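Local coordinates for protein acetyltransferase (Agrobacterium tumefaciens, PDB 2DXQ) that probably transfers an acetyl group from acetyl-coenzyme A to an acceptor not yet identified, as a member of the GNAT acetyltransferase family, at residues L22-L26 and N86-L90; P49-F54 and T65-I70; G99-R104 and F132-F138. All coordinates share one frame. Residue numbers count along the deposited sequence, not the author numbering.

Contact 1. Residues L22-L26 and N86-L90; sequences LYQVL and NVVTL
The last turn of a helix, Leu-22 to Leu-26, lies across strand residues Asn-86 to Val-88, with the two short axes almost perpendicular (91°) and 8.5 Å apart at closest approach. The turn is closed by Leu-26 N to Leu-22 O (2.9 Å). Opposite it, Asn-86 has positive phi (47/55), Val-87 and Val-88 are extended, and Leu-90 lies in the following loop. Leu-22 starts the packing: its O is 3.4 Å from Val-88 CG2, and its CD2 is 3.8 Å from Leu-90 CD2. The m chi1 of Tyr-23 sends its ring toward Asn-86, bringing CD1 to 4.1 Å from Val-88 CG1 and CE1 to 3.9 Å from Asn-86 CB; a water links Tyr-23 OH (2.8 Å) to Asn-86 O (2.9 Å), donating to the latter. The CA-to-CB bond of Val-25 points toward the strand, and the side chain straddles Val-88 and Leu-90, with CG1 4.0 Å from Val-88 CG2 and CG2 3.8 Å from Leu-90 CD2. At Leu-26 the backbones come closest, 5.8 Å between its CA and that of Val-88; Leu-26 CB is 4.0 Å from Val-88 CB, and its CD1 is 3.7 Å from Val-87 O. Val-88, whose p chi1 brings both methyls to the helix, is the strand side chain touched by Leu-22, Tyr-23, Val-25 and Leu-26. Asn-86 ND2 instead hydrogen-bonds Asn-73 of the second subunit. No direct hydrogen bond joins the segments; the join is mainly apolar, with one water bridge at the Tyr-23 side: the N-terminal helix of a GNAT fold packed on one face of its central sheet.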
ATOM      1  N   LEU A  22     -14.228  -1.786 -15.773  1.00 15.39           N
ATOM      2  CA  LEU A  22     -13.948  -2.717 -14.676  1.00 14.47           C
ATOM      3  C   LEU A  22     -14.156  -2.060 -13.317  1.00 14.62           C
ATOM      4  O   LEU A  22     -14.751  -2.644 -12.431  1.00 14.30           O
ATOM      5  CB  LEU A  22     -12.528  -3.285 -14.791  1.00 14.25           C
ATOM      6  CG  LEU A  22     -12.302  -4.276 -15.940  1.00 13.35           C
ATOM      7  CD1 LEU A  22     -10.817  -4.616 -16.060  1.00 13.74           C
ATOM      8  CD2 LEU A  22     -13.126  -5.561 -15.703  1.00 16.38           C
ATOM      9  N   TYR A  23     -13.681  -0.829 -13.159  1.00 14.79           N
ATOM     10  CA  TYR A  23     -13.809  -0.151 -11.872  1.00 15.12           C
ATOM     11  C   TYR A  23     -15.255   0.241 -11.570  1.00 15.69           C
ATOM     12  O   TYR A  23     -15.638   0.361 -10.413  1.00 15.48           O
ATOM     13  CB  TYR A  23     -12.877   1.060 -11.813  1.00 15.50           C
ATOM     14  CG  TYR A  23     -11.397   0.727 -11.866  1.00 14.41           C
ATOM     15  CD1 TYR A  23     -10.886  -0.425 -11.257  1.00 13.69           C
ATOM     16  CD2 TYR A  23     -10.510   1.582 -12.492  1.00 15.07           C
ATOM     17  CE1 TYR A  23      -9.536  -0.716 -11.297  1.00 15.24           C
ATOM     18  CE2 TYR A  23      -9.152   1.323 -12.527  1.00 15.99           C
ATOM     19  CZ  TYR A  23      -8.668   0.167 -11.934  1.00 15.69           C
ATOM     20  OH  TYR A  23      -7.323  -0.087 -11.971  1.00 18.52           O
ATOM     21  N   GLN A  24     -16.069   0.390 -12.609  1.00 15.87           N
ATOM     22  CA  GLN A  24     -17.511   0.562 -12.429  1.00 17.18           C
ATOM     23  C   GLN A  24     -18.183  -0.724 -11.932  1.00 17.88           C
ATOM     24  O   GLN A  24     -19.126  -0.671 -11.130  1.00 18.63           O
ATOM     25  CB  GLN A  24     -18.146   1.110 -13.715  1.00 17.87           C
ATOM     26  CG  GLN A  24     -17.773   2.598 -13.887  1.00 20.45           C
ATOM     27  CD  GLN A  24     -17.743   3.104 -15.318  1.00 24.82           C
ATOM     28  OE1 GLN A  24     -18.395   2.543 -16.204  1.00 26.57           O
ATOM     29  NE2 GLN A  24     -16.993   4.203 -15.549  1.00 25.21           N
ATOM     30  N   VAL A  25     -17.679  -1.871 -12.387  1.00 17.51           N
ATOM     31  CA  VAL A  25     -18.107  -3.175 -11.845  1.00 18.67           C
ATOM     32  C   VAL A  25     -17.729  -3.316 -10.378  1.00 18.73           C
ATOM     33  O   VAL A  25     -18.554  -3.740  -9.542  1.00 19.13           O
ATOM     34  CB  VAL A  25     -17.528  -4.360 -12.676  1.00 18.49           C
ATOM     35  CG1 VAL A  25     -17.776  -5.706 -11.973  1.00 20.60           C
ATOM     36  CG2 VAL A  25     -18.131  -4.359 -14.078  1.00 19.67           C
ATOM     37  N   LEU A  26     -16.485  -2.959 -10.067  1.00 18.13           N
ATOM     38  CA  LEU A  26     -15.968  -3.008  -8.708  1.00 18.37           C
ATOM     39  C   LEU A  26     -16.878  -2.234  -7.750  1.00 19.49           C
ATOM     40  O   LEU A  26     -17.325  -2.785  -6.737  1.00 18.78           O
ATOM     41  CB  LEU A  26     -14.531  -2.481  -8.653  1.00 18.79           C
ATOM     42  CG  LEU A  26     -13.802  -2.478  -7.299  1.00 17.95           C
ATOM     43  CD1 LEU A  26     -13.748  -3.896  -6.725  1.00 18.47           C
ATOM     44  CD2 LEU A  26     -12.397  -1.891  -7.468  1.00 18.44           C
ATOM     45  N   ASN A  86      -7.263  -2.762  -5.903  1.00 13.01           N
ATOM     46  CA  ASN A  86      -8.279  -2.657  -6.948  1.00 13.73           C
ATOM     47  C   ASN A  86      -8.363  -3.873  -7.859  1.00 13.49           C
ATOM     48  O   ASN A  86      -8.277  -3.780  -9.093  1.00 12.57           O
ATOM     49  CB  ASN A  86      -8.153  -1.356  -7.719  1.00 15.35           C
ATOM     50  CG  ASN A  86      -8.446  -0.152  -6.844  1.00 15.13           C
ATOM     51  OD1 ASN A  86      -9.320  -0.208  -5.967  1.00 18.74           O
ATOM     52  ND2 ASN A  86      -7.712   0.922  -7.056  1.00 16.74           N
ATOM     53  N   VAL A  87      -8.550  -5.015  -7.217  1.00 13.54           N
ATOM     54  CA  VAL A  87      -8.717  -6.259  -7.955  1.00 13.49           C
ATOM     55  C   VAL A  87     -10.181  -6.398  -8.367  1.00 14.44           C
ATOM     56  O   VAL A  87     -11.081  -6.313  -7.522  1.00 14.20           O
ATOM     57  CB  VAL A  87      -8.321  -7.448  -7.064  1.00 13.64           C
ATOM     58  CG1 VAL A  87      -8.614  -8.747  -7.760  1.00 14.64           C
ATOM     59  CG2 VAL A  87      -6.841  -7.351  -6.699  1.00 13.86           C
ATOM     60  N   VAL A  88     -10.421  -6.624  -9.659  1.00 14.44           N
ATOM     61  CA  VAL A  88     -11.786  -6.841 -10.109  1.00 16.18           C
ATOM     62  C   VAL A  88     -11.881  -7.874 -11.197  1.00 17.16           C
ATOM     63  O   VAL A  88     -11.002  -7.980 -12.049  1.00 16.25           O
ATOM     64  CB  VAL A  88     -12.560  -5.514 -10.453  1.00 17.34           C
ATOM     65  CG1 VAL A  88     -11.707  -4.483 -11.103  1.00 18.44           C
ATOM     66  CG2 VAL A  88     -13.855  -5.753 -11.234  1.00 18.38           C
ATOM     67  N   THR A  89     -12.960  -8.644 -11.103  1.00 18.68           N
ATOM     68  CA  THR A  89     -13.351  -9.620 -12.078  1.00 21.21           C
ATOM     69  C   THR A  89     -14.835  -9.401 -12.370  1.00 21.95           C
ATOM     70  O   THR A  89     -15.506  -8.593 -11.735  1.00 22.31           O
ATOM     71  CB  THR A  89     -13.186 -11.060 -11.522  1.00 21.21           C
ATOM     72  OG1 THR A  89     -13.985 -11.237 -10.333  1.00 22.74           O
ATOM     73  CG2 THR A  89     -11.752 -11.340 -11.183  1.00 21.61           C
ATOM     74  N   LEU A  90     -15.360 -10.183 -13.292  1.00 23.11           N
ATOM     75  CA  LEU A  90     -16.720  -9.978 -13.747  1.00 23.27           C
ATOM     76  C   LEU A  90     -17.657 -11.076 -13.281  1.00 24.32           C
ATOM     77  O   LEU A  90     -17.251 -12.257 -13.303  1.00 24.07           O
ATOM     78  CB  LEU A  90     -16.706  -9.922 -15.257  1.00 22.61           C
ATOM     79  CG  LEU A  90     -15.871  -8.779 -15.855  1.00 22.69           C
ATOM     80  CD1 LEU A  90     -15.858  -8.870 -17.374  1.00 23.12           C
ATOM     81  CD2 LEU A  90     -16.387  -7.423 -15.413  1.00 25.21           C
TER
HETATM   82  O   HOH W   1      -6.495  -2.560 -11.018  1.00 15.32           O

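Contact 2. Residues P49-F54 and T65-I70; sequences PGLTIF and TATLLI
Two neighbouring strands run antiparallel, 51-54 against 65-70, with axes 4.6 Å apart and N-to-C directions at 166°. The non-hydrogen-bonded pairs are Leu-51 with Leu-69 and Ile-53 with Thr-67; the hydrogen-bonded ones are Thr-52 with Leu-68 and Phe-54 with Ala-66.

Backbone hydrogen bonds fix this register. Thr-52 N reaches Leu-68 O at 3.0 Å and Leu-68 N returns to Thr-52 O at 2.8 Å; Phe-54 N to Ala-66 O is 2.8 Å and Ala-66 N to Phe-54 O 3.2 Å. Thr-65 OG1 also donates to Phe-54 O (2.8 Å). At the other end Ile-70 N donates to Gly-50 O (2.7 Å), and a water bridges Pro-49 O (3.0 Å) and Ile-70 O (3.1 Å). Gly-50 has phi 81°, and an ideal CB on it would sit 2.4 Å from Ile-70 O, a clash.

Apolar packing divides between the faces. On one, Leu-51 CG meets Leu-69 CD2 at 3.7 Å, beside Pro-72 and Tyr-81 of the second subunit, while helix 16-26 packs on Ile-53 and Thr-67. On the other, Phe-54 (chi1 m) and Leu-68 (tp) meet, Leu-68 CD2 lying at the ring edge, 4.0 Å from Phe-54 CE2. Here helix 98-112 packs, its His-105 meeting the Phe-54 ring edge-to-face.

Ladder and connection together define a beta hairpin, strands 51-58 and 61-71, within the central sheet of the GNAT fold.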
ATOM      1  N   PRO A  49       6.583   5.529 -10.214  1.00 17.06           N
ATOM      2  CA  PRO A  49       7.563   4.486  -9.981  1.00 16.71           C
ATOM      3  C   PRO A  49       7.018   3.362  -9.102  1.00 16.26           C
ATOM      4  O   PRO A  49       6.470   3.621  -8.022  1.00 17.23           O
ATOM      5  CB  PRO A  49       8.694   5.229  -9.256  1.00 17.08           C
ATOM      6  CG  PRO A  49       8.559   6.629  -9.731  1.00 16.90           C
ATOM      7  CD  PRO A  49       7.094   6.857  -9.823  1.00 17.71           C
ATOM      8  N   GLY A  50       7.173   2.135  -9.580  1.00 16.03           N
ATOM      9  CA  GLY A  50       6.781   0.937  -8.833  1.00 15.19           C
ATOM     10  C   GLY A  50       5.308   0.570  -8.877  1.00 15.13           C
ATOM     11  O   GLY A  50       4.901  -0.427  -8.271  1.00 15.13           O
ATOM     12  N   LEU A  51       4.513   1.335  -9.619  1.00 13.51           N
ATOM     13  CA  LEU A  51       3.088   1.024  -9.795  1.00 13.36           C
ATOM     14  C   LEU A  51       2.869   0.410 -11.177  1.00 13.44           C
ATOM     15  O   LEU A  51       3.303   0.979 -12.181  1.00 13.26           O
ATOM     16  CB  LEU A  51       2.257   2.304  -9.676  1.00 13.37           C
ATOM     17  CG  LEU A  51       0.716   2.224  -9.726  1.00 13.65           C
ATOM     18  CD1 LEU A  51       0.113   3.464  -9.059  1.00 15.12           C
ATOM     19  CD2 LEU A  51       0.147   2.052 -11.145  1.00 15.83           C
ATOM     20  N   THR A  52       2.184  -0.731 -11.223  1.00 13.31           N
ATOM     21  CA  THR A  52       1.791  -1.341 -12.487  1.00 14.64           C
ATOM     22  C   THR A  52       0.350  -1.807 -12.380  1.00 14.69           C
ATOM     23  O   THR A  52      -0.002  -2.487 -11.420  1.00 14.32           O
ATOM     24  CB  THR A  52       2.684  -2.542 -12.873  1.00 14.67           C
ATOM     25  OG1 THR A  52       4.069  -2.161 -12.875  1.00 16.79           O
ATOM     26  CG2 THR A  52       2.296  -3.037 -14.265  1.00 16.44           C
ATOM     27  N   ILE A  53      -0.479  -1.414 -13.347  1.00 14.87           N
ATOM     28  CA  ILE A  53      -1.840  -1.936 -13.439  1.00 14.31           C
ATOM     29  C   ILE A  53      -1.754  -3.107 -14.422  1.00 14.83           C
ATOM     30  O   ILE A  53      -1.320  -2.921 -15.561  1.00 15.33           O
ATOM     31  CB  ILE A  53      -2.843  -0.897 -14.013  1.00 14.24           C
ATOM     32  CG1 ILE A  53      -2.893   0.392 -13.179  1.00 14.16           C
ATOM     33  CG2 ILE A  53      -4.252  -1.534 -14.122  1.00 13.36           C
ATOM     34  CD1 ILE A  53      -3.618   1.582 -13.898  1.00 15.33           C
ATOM     35  N   PHE A  54      -2.153  -4.304 -13.985  1.00 13.73           N
ATOM     36  CA  PHE A  54      -2.167  -5.465 -14.862  1.00 13.30           C
ATOM     37  C   PHE A  54      -3.587  -5.755 -15.308  1.00 12.96           C
ATOM     38  O   PHE A  54      -4.511  -5.557 -14.534  1.00 12.41           O
ATOM     39  CB  PHE A  54      -1.591  -6.678 -14.147  1.00 13.78           C
ATOM     40  CG  PHE A  54      -0.119  -6.577 -13.911  1.00 15.51           C
ATOM     41  CD1 PHE A  54       0.771  -6.661 -14.986  1.00 18.66           C
ATOM     42  CD2 PHE A  54       0.378  -6.364 -12.629  1.00 17.80           C
ATOM     43  CE1 PHE A  54       2.159  -6.553 -14.776  1.00 17.98           C
ATOM     44  CE2 PHE A  54       1.750  -6.252 -12.408  1.00 17.42           C
ATOM     45  CZ  PHE A  54       2.637  -6.349 -13.474  1.00 17.51           C
ATOM     46  N   THR A  65      -8.459  -7.167 -13.574  1.00 12.68           N
ATOM     47  CA  THR A  65      -7.347  -6.256 -13.316  1.00 11.98           C
ATOM     48  C   THR A  65      -6.914  -6.357 -11.861  1.00 12.33           C
ATOM     49  O   THR A  65      -7.688  -6.781 -10.995  1.00 12.73           O
ATOM     50  CB  THR A  65      -7.716  -4.784 -13.677  1.00 11.88           C
ATOM     51  OG1 THR A  65      -6.568  -3.931 -13.520  1.00 12.57           O
ATOM     52  CG2 THR A  65      -8.818  -4.268 -12.799  1.00 12.40           C
ATOM     53  N   ALA A  66      -5.648  -6.018 -11.627  1.00 12.11           N
ATOM     54  CA  ALA A  66      -5.096  -5.837 -10.278  1.00 12.49           C
ATOM     55  C   ALA A  66      -3.975  -4.822 -10.412  1.00 12.65           C
ATOM     56  O   ALA A  66      -3.241  -4.832 -11.414  1.00 12.55           O
ATOM     57  CB  ALA A  66      -4.547  -7.151  -9.754  1.00 12.14           C
ATOM     58  N   THR A  67      -3.816  -3.981  -9.391  1.00 12.09           N
ATOM     59  CA  THR A  67      -2.754  -2.982  -9.403  1.00 12.13           C
ATOM     60  C   THR A  67      -1.692  -3.372  -8.381  1.00 12.04           C
ATOM     61  O   THR A  67      -2.008  -3.659  -7.222  1.00 12.05           O
ATOM     62  CB  THR A  67      -3.314  -1.589  -9.073  1.00 12.21           C
ATOM     63  OG1 THR A  67      -4.321  -1.235 -10.042  1.00 12.99           O
ATOM     64  CG2 THR A  67      -2.182  -0.525  -9.027  1.00 12.02           C
ATOM     65  N   LEU A  68      -0.440  -3.374  -8.827  1.00 12.11           N
ATOM     66  CA  LEU A  68       0.688  -3.697  -7.972  1.00 12.35           C
ATOM     67  C   LEU A  68       1.395  -2.413  -7.578  1.00 13.35           C
ATOM     68  O   LEU A  68       1.683  -1.576  -8.433  1.00 13.29           O
ATOM     69  CB  LEU A  68       1.668  -4.607  -8.712  1.00 11.94           C
ATOM     70  CG  LEU A  68       2.954  -4.986  -7.984  1.00 12.37           C
ATOM     71  CD1 LEU A  68       2.667  -5.790  -6.699  1.00 12.50           C
ATOM     72  CD2 LEU A  68       3.825  -5.788  -8.967  1.00 12.33           C
ATOM     73  N   LEU A  69       1.690  -2.283  -6.287  1.00 13.33           N
ATOM     74  CA  LEU A  69       2.423  -1.122  -5.774  1.00 14.09           C
ATOM     75  C   LEU A  69       3.684  -1.643  -5.097  1.00 14.32           C
ATOM     76  O   LEU A  69       3.614  -2.291  -4.056  1.00 14.30           O
ATOM     77  CB  LEU A  69       1.571  -0.342  -4.763  1.00 14.57           C
ATOM     78  CG  LEU A  69       0.116  -0.039  -5.150  1.00 16.58           C
ATOM     79  CD1 LEU A  69      -0.653   0.500  -3.951  1.00 18.40           C
ATOM     80  CD2 LEU A  69       0.083   0.961  -6.313  1.00 18.39           C
ATOM     81  N   ILE A  70       4.834  -1.379  -5.696  1.00 14.49           N
ATOM     82  CA  ILE A  70       6.115  -1.807  -5.119  1.00 14.70           C
ATOM     83  C   ILE A  70       6.740  -0.595  -4.448  1.00 15.43           C
ATOM     84  O   ILE A  70       6.817   0.481  -5.053  1.00 15.83           O
ATOM     85  CB  ILE A  70       7.083  -2.378  -6.185  1.00 15.08           C
ATOM     86  CG1 ILE A  70       6.498  -3.656  -6.808  1.00 14.88           C
ATOM     87  CG2 ILE A  70       8.454  -2.680  -5.549  1.00 15.44           C
ATOM     88  CD1 ILE A  70       7.259  -4.152  -8.079  1.00 15.39           C
TER
HETATM   89  O   HOH W   2       4.505   2.124  -6.356  1.00 24.42           O

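Contact 3. Residues G99-R104 and F132-F138; sequences GRTVVR and FYESCGF. With PO4 (phosphate ion), chain C; PO4 (phosphate ion), chain F.
Residues 99-104 are helical throughout, as Val-103 N to Gly-99 O (3.0 Å) and Arg-104 N to Arg-100 O (2.9 Å) attest. In 132-138 a helix finishes in a Schellman motif: Gly-137 (phi 107°) donates N to Glu-134 O at 2.9 Å, and Phe-138 N reaches Tyr-133 O at 3.2 Å. The backbones are nearest at Arg-104 and Cys-136, CA to CA 5.7 Å.

Val-103 (chi1 t) forms the apolar centre. Its CG1 touches Cys-136 SG (3.7 Å) and Phe-138 CE2 (3.8 Å), while CG2 lies 3.9 Å from Phe-132 CZ. The Phe-132 ring presents its edge to the other helix, with CE1 3.4 Å from Arg-100 N and CZ 3.5 Å from Gly-99 C. Two arginines one turn apart border this core on one side: Arg-100 NH1 donates to Ser-135 OG (2.9 Å, 175°), whose proton goes to Phe-132 O (2.6 Å), and Arg-104 NH1 makes a weak bond to Ser-135 O (3.2 Å, 131°).

The phosphate of chain C accepts from Gly-99 N at its O4 (3.0 Å) and from Arg-100 N at its O3 (2.9 Å); a CB on Gly-99 would lie 2.9 Å from that O4. The ion probably comes from the crystallisation liquor, yet the backbone amides that bind it at this helix start, Gly-97 N among them, are consistent with the glycine-rich R/Q-x-x-G-x-G/A loop by which GNAT enzymes hold the pyrophosphate of acetyl-coenzyme A.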
ATOM      1  N   GLY A  99      -9.251 -13.457 -12.736  1.00 13.71           N
ATOM      2  CA  GLY A  99      -8.793 -12.813 -11.481  1.00 13.56           C
ATOM      3  C   GLY A  99      -7.560 -13.485 -10.879  1.00 14.00           C
ATOM      4  O   GLY A  99      -6.590 -12.811 -10.502  1.00 13.79           O
ATOM      5  N   ARG A 100      -7.589 -14.810 -10.772  1.00 13.49           N
ATOM      6  CA  ARG A 100      -6.442 -15.544 -10.243  1.00 13.86           C
ATOM      7  C   ARG A 100      -5.200 -15.286 -11.098  1.00 13.56           C
ATOM      8  O   ARG A 100      -4.110 -15.079 -10.564  1.00 14.07           O
ATOM      9  CB  ARG A 100      -6.752 -17.050 -10.096  1.00 14.23           C
ATOM     10  CG  ARG A 100      -5.776 -17.849  -9.178  1.00 15.45           C
ATOM     11  CD  ARG A 100      -6.534 -18.987  -8.400  1.00 20.65           C
ATOM     12  NE  ARG A 100      -7.625 -19.368  -9.236  1.00 28.24           N
ATOM     13  CZ  ARG A 100      -8.918 -19.418  -8.973  1.00 23.52           C
ATOM     14  NH1 ARG A 100      -9.497 -19.219  -7.774  1.00 20.31           N
ATOM     15  NH2 ARG A 100      -9.635 -19.753 -10.004  1.00 24.12           N
ATOM     16  N   THR A 101      -5.368 -15.261 -12.426  1.00 12.95           N
ATOM     17  CA  THR A 101      -4.226 -15.031 -13.319  1.00 13.33           C
ATOM     18  C   THR A 101      -3.577 -13.681 -13.019  1.00 13.45           C
ATOM     19  O   THR A 101      -2.356 -13.579 -12.859  1.00 12.74           O
ATOM     20  CB  THR A 101      -4.622 -15.080 -14.800  1.00 13.50           C
ATOM     21  OG1 THR A 101      -5.215 -16.358 -15.092  1.00 14.57           O
ATOM     22  CG2 THR A 101      -3.381 -14.875 -15.691  1.00 14.94           C
ATOM     23  N   VAL A 102      -4.405 -12.645 -12.935  1.00 13.01           N
ATOM     24  CA  VAL A 102      -3.863 -11.302 -12.765  1.00 13.49           C
ATOM     25  C   VAL A 102      -3.260 -11.056 -11.356  1.00 12.54           C
ATOM     26  O   VAL A 102      -2.214 -10.410 -11.208  1.00 12.76           O
ATOM     27  CB  VAL A 102      -4.888 -10.243 -13.229  1.00 14.10           C
ATOM     28  CG1 VAL A 102      -6.042 -10.082 -12.245  1.00 15.10           C
ATOM     29  CG2 VAL A 102      -4.211  -8.930 -13.494  1.00 17.51           C
ATOM     30  N   VAL A 103      -3.897 -11.611 -10.336  1.00 12.19           N
ATOM     31  CA  VAL A 103      -3.384 -11.443  -8.960  1.00 12.44           C
ATOM     32  C   VAL A 103      -2.090 -12.226  -8.806  1.00 12.79           C
ATOM     33  O   VAL A 103      -1.091 -11.707  -8.277  1.00 13.04           O
ATOM     34  CB  VAL A 103      -4.420 -11.862  -7.895  1.00 11.86           C
ATOM     35  CG1 VAL A 103      -3.806 -11.838  -6.490  1.00 12.83           C
ATOM     36  CG2 VAL A 103      -5.679 -10.943  -7.972  1.00 12.45           C
ATOM     37  N   ARG A 104      -2.091 -13.472  -9.277  1.00 13.41           N
ATOM     38  CA  ARG A 104      -0.886 -14.304  -9.178  1.00 14.84           C
ATOM     39  C   ARG A 104       0.288 -13.677  -9.975  1.00 14.37           C
ATOM     40  O   ARG A 104       1.435 -13.679  -9.501  1.00 13.85           O
ATOM     41  CB  ARG A 104      -1.181 -15.765  -9.569  1.00 14.59           C
ATOM     42  CG  ARG A 104      -1.974 -16.506  -8.497  1.00 16.86           C
ATOM     43  CD  ARG A 104      -2.215 -17.963  -8.839  1.00 19.11           C
ATOM     44  NE  ARG A 104      -0.976 -18.725  -8.680  1.00 24.62           N
ATOM     45  CZ  ARG A 104      -0.644 -19.439  -7.608  1.00 26.97           C
ATOM     46  NH1 ARG A 104      -1.467 -19.549  -6.567  1.00 28.75           N
ATOM     47  NH2 ARG A 104       0.522 -20.077  -7.597  1.00 27.53           N
ATOM     48  N   PHE A 132     -10.861 -16.835  -2.448  1.00 15.17           N
ATOM     49  CA  PHE A 132     -10.215 -16.503  -3.707  1.00 14.80           C
ATOM     50  C   PHE A 132      -8.800 -16.032  -3.437  1.00 14.27           C
ATOM     51  O   PHE A 132      -7.874 -16.483  -4.100  1.00 14.33           O
ATOM     52  CB  PHE A 132     -10.990 -15.434  -4.493  1.00 14.39           C
ATOM     53  CG  PHE A 132     -10.168 -14.771  -5.567  1.00 16.20           C
ATOM     54  CD1 PHE A 132      -9.863 -15.453  -6.751  1.00 14.67           C
ATOM     55  CD2 PHE A 132      -9.664 -13.482  -5.383  1.00 15.26           C
ATOM     56  CE1 PHE A 132      -9.066 -14.858  -7.741  1.00 15.27           C
ATOM     57  CE2 PHE A 132      -8.864 -12.871  -6.362  1.00 15.45           C
ATOM     58  CZ  PHE A 132      -8.564 -13.552  -7.546  1.00 14.98           C
ATOM     59  N   TYR A 133      -8.629 -15.126  -2.470  1.00 14.08           N
ATOM     60  CA  TYR A 133      -7.280 -14.646  -2.179  1.00 14.53           C
ATOM     61  C   TYR A 133      -6.366 -15.750  -1.663  1.00 14.39           C
ATOM     62  O   TYR A 133      -5.180 -15.783  -2.000  1.00 15.35           O
ATOM     63  CB  TYR A 133      -7.295 -13.429  -1.251  1.00 14.54           C
ATOM     64  CG  TYR A 133      -7.791 -12.182  -1.968  1.00 14.98           C
ATOM     65  CD1 TYR A 133      -7.149 -11.724  -3.129  1.00 16.11           C
ATOM     66  CD2 TYR A 133      -8.913 -11.492  -1.516  1.00 14.94           C
ATOM     67  CE1 TYR A 133      -7.615 -10.597  -3.815  1.00 15.69           C
ATOM     68  CE2 TYR A 133      -9.378 -10.337  -2.187  1.00 17.17           C
ATOM     69  CZ  TYR A 133      -8.719  -9.910  -3.332  1.00 15.03           C
ATOM     70  OH  TYR A 133      -9.170  -8.789  -4.013  1.00 17.58           O
ATOM     71  N   GLU A 134      -6.910 -16.660  -0.853  1.00 15.31           N
ATOM     72  CA  GLU A 134      -6.120 -17.800  -0.387  1.00 15.23           C
ATOM     73  C   GLU A 134      -5.668 -18.666  -1.568  1.00 15.66           C
ATOM     74  O   GLU A 134      -4.543 -19.143  -1.593  1.00 16.33           O
ATOM     75  CB  GLU A 134      -6.893 -18.614   0.647  1.00 15.86           C
ATOM     76  CG  GLU A 134      -7.067 -17.827   1.972  1.00 16.52           C
ATOM     77  CD  GLU A 134      -7.992 -18.488   2.964  1.00 21.55           C
ATOM     78  OE1 GLU A 134      -8.778 -19.374   2.561  1.00 23.43           O
ATOM     79  OE2 GLU A 134      -7.945 -18.094   4.154  1.00 21.69           O
ATOM     80  N   SER A 135      -6.535 -18.812  -2.561  1.00 16.20           N
ATOM     81  CA  SER A 135      -6.217 -19.599  -3.757  1.00 16.46           C
ATOM     82  C   SER A 135      -5.124 -18.947  -4.610  1.00 16.72           C
ATOM     83  O   SER A 135      -4.511 -19.618  -5.447  1.00 16.96           O
ATOM     84  CB  SER A 135      -7.476 -19.856  -4.593  1.00 16.39           C
ATOM     85  OG  SER A 135      -7.877 -18.738  -5.365  1.00 15.98           O
ATOM     86  N   CYS A 136      -4.873 -17.653  -4.384  1.00 16.54           N
ATOM     87  CA  CYS A 136      -3.791 -16.921  -5.055  1.00 16.91           C
ATOM     88  C   CYS A 136      -2.470 -17.065  -4.316  1.00 17.18           C
ATOM     89  O   CYS A 136      -1.430 -16.589  -4.790  1.00 17.95           O
ATOM     90  CB  CYS A 136      -4.142 -15.425  -5.190  1.00 16.96           C
ATOM     91  SG  CYS A 136      -5.523 -15.099  -6.282  1.00 16.25           S
ATOM     92  N   GLY A 137      -2.509 -17.700  -3.147  1.00 16.30           N
ATOM     93  CA  GLY A 137      -1.294 -17.880  -2.344  1.00 16.62           C
ATOM     94  C   GLY A 137      -1.224 -17.008  -1.099  1.00 15.73           C
ATOM     95  O   GLY A 137      -0.314 -17.176  -0.266  1.00 15.72           O
ATOM     96  N   PHE A 138      -2.159 -16.068  -0.963  1.00 15.02           N
ATOM     97  CA  PHE A 138      -2.212 -15.231   0.256  1.00 14.88           C
ATOM     98  C   PHE A 138      -2.608 -16.041   1.487  1.00 15.22           C
ATOM     99  O   PHE A 138      -3.400 -16.992   1.401  1.00 16.06           O
ATOM    100  CB  PHE A 138      -3.225 -14.096   0.106  1.00 14.02           C
ATOM    101  CG  PHE A 138      -2.760 -12.949  -0.748  1.00 12.92           C
ATOM    102  CD1 PHE A 138      -1.792 -12.049  -0.276  1.00 13.58           C
ATOM    103  CD2 PHE A 138      -3.299 -12.748  -2.012  1.00 13.77           C
ATOM    104  CE1 PHE A 138      -1.363 -10.959  -1.061  1.00 12.14           C
ATOM    105  CE2 PHE A 138      -2.878 -11.644  -2.804  1.00 14.87           C
ATOM    106  CZ  PHE A 138      -1.921 -10.768  -2.336  1.00 13.56           C
TER
HETATM  107  P   PO4 C1285     -11.646 -15.742 -11.021  1.00 15.35           P
HETATM  108  O1  PO4 C1285     -12.468 -16.889 -11.541  1.00 18.22           O
HETATM  109  O2  PO4 C1285     -12.113 -15.545  -9.564  1.00 22.25           O
HETATM  110  O3  PO4 C1285     -10.189 -16.114 -11.001  1.00 17.45           O
HETATM  111  O4  PO4 C1285     -11.913 -14.474 -11.758  1.00 18.16           O
HETATM  112  P   PO4 F7285      -7.714 -18.014 -18.067  1.00 51.11           P
HETATM  113  O1  PO4 F7285      -6.753 -16.890 -17.717  1.00 48.50           O
HETATM  114  O2  PO4 F7285      -7.076 -18.967 -19.065  1.00 49.84           O
HETATM  115  O3  PO4 F7285      -8.104 -18.748 -16.810  1.00 50.39           O
HETATM  116  O4  PO4 F7285      -8.978 -17.480 -18.692  1.00 51.68           O

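Overall arrangement
From the N terminus, contact 1 opens first: it closes the long loop from helix 16-26 to strand 81-88. Nested inside, contact 2 closes the hairpin turn between strands 51-58 and 61-71. Contact 3 follows in series, closing the 27-residue connection from helix 98-112 through strand 117-122 to helix 127-135. The three centres are each 15 Å apart, yet they touch. Val-88 N lies 3.0 Å from Thr-65 O, a probable hydrogen bond that joins contacts 1 and 2 through neighbouring strands. Contact 3 packs on the opposite face of the sheet from helix 16-26, with Val-102 CG2 3.5 Å from Phe-54 CB and Val-103 CG2 3.7 Å from Val-87 CG1. Each contact also touches the second subunit.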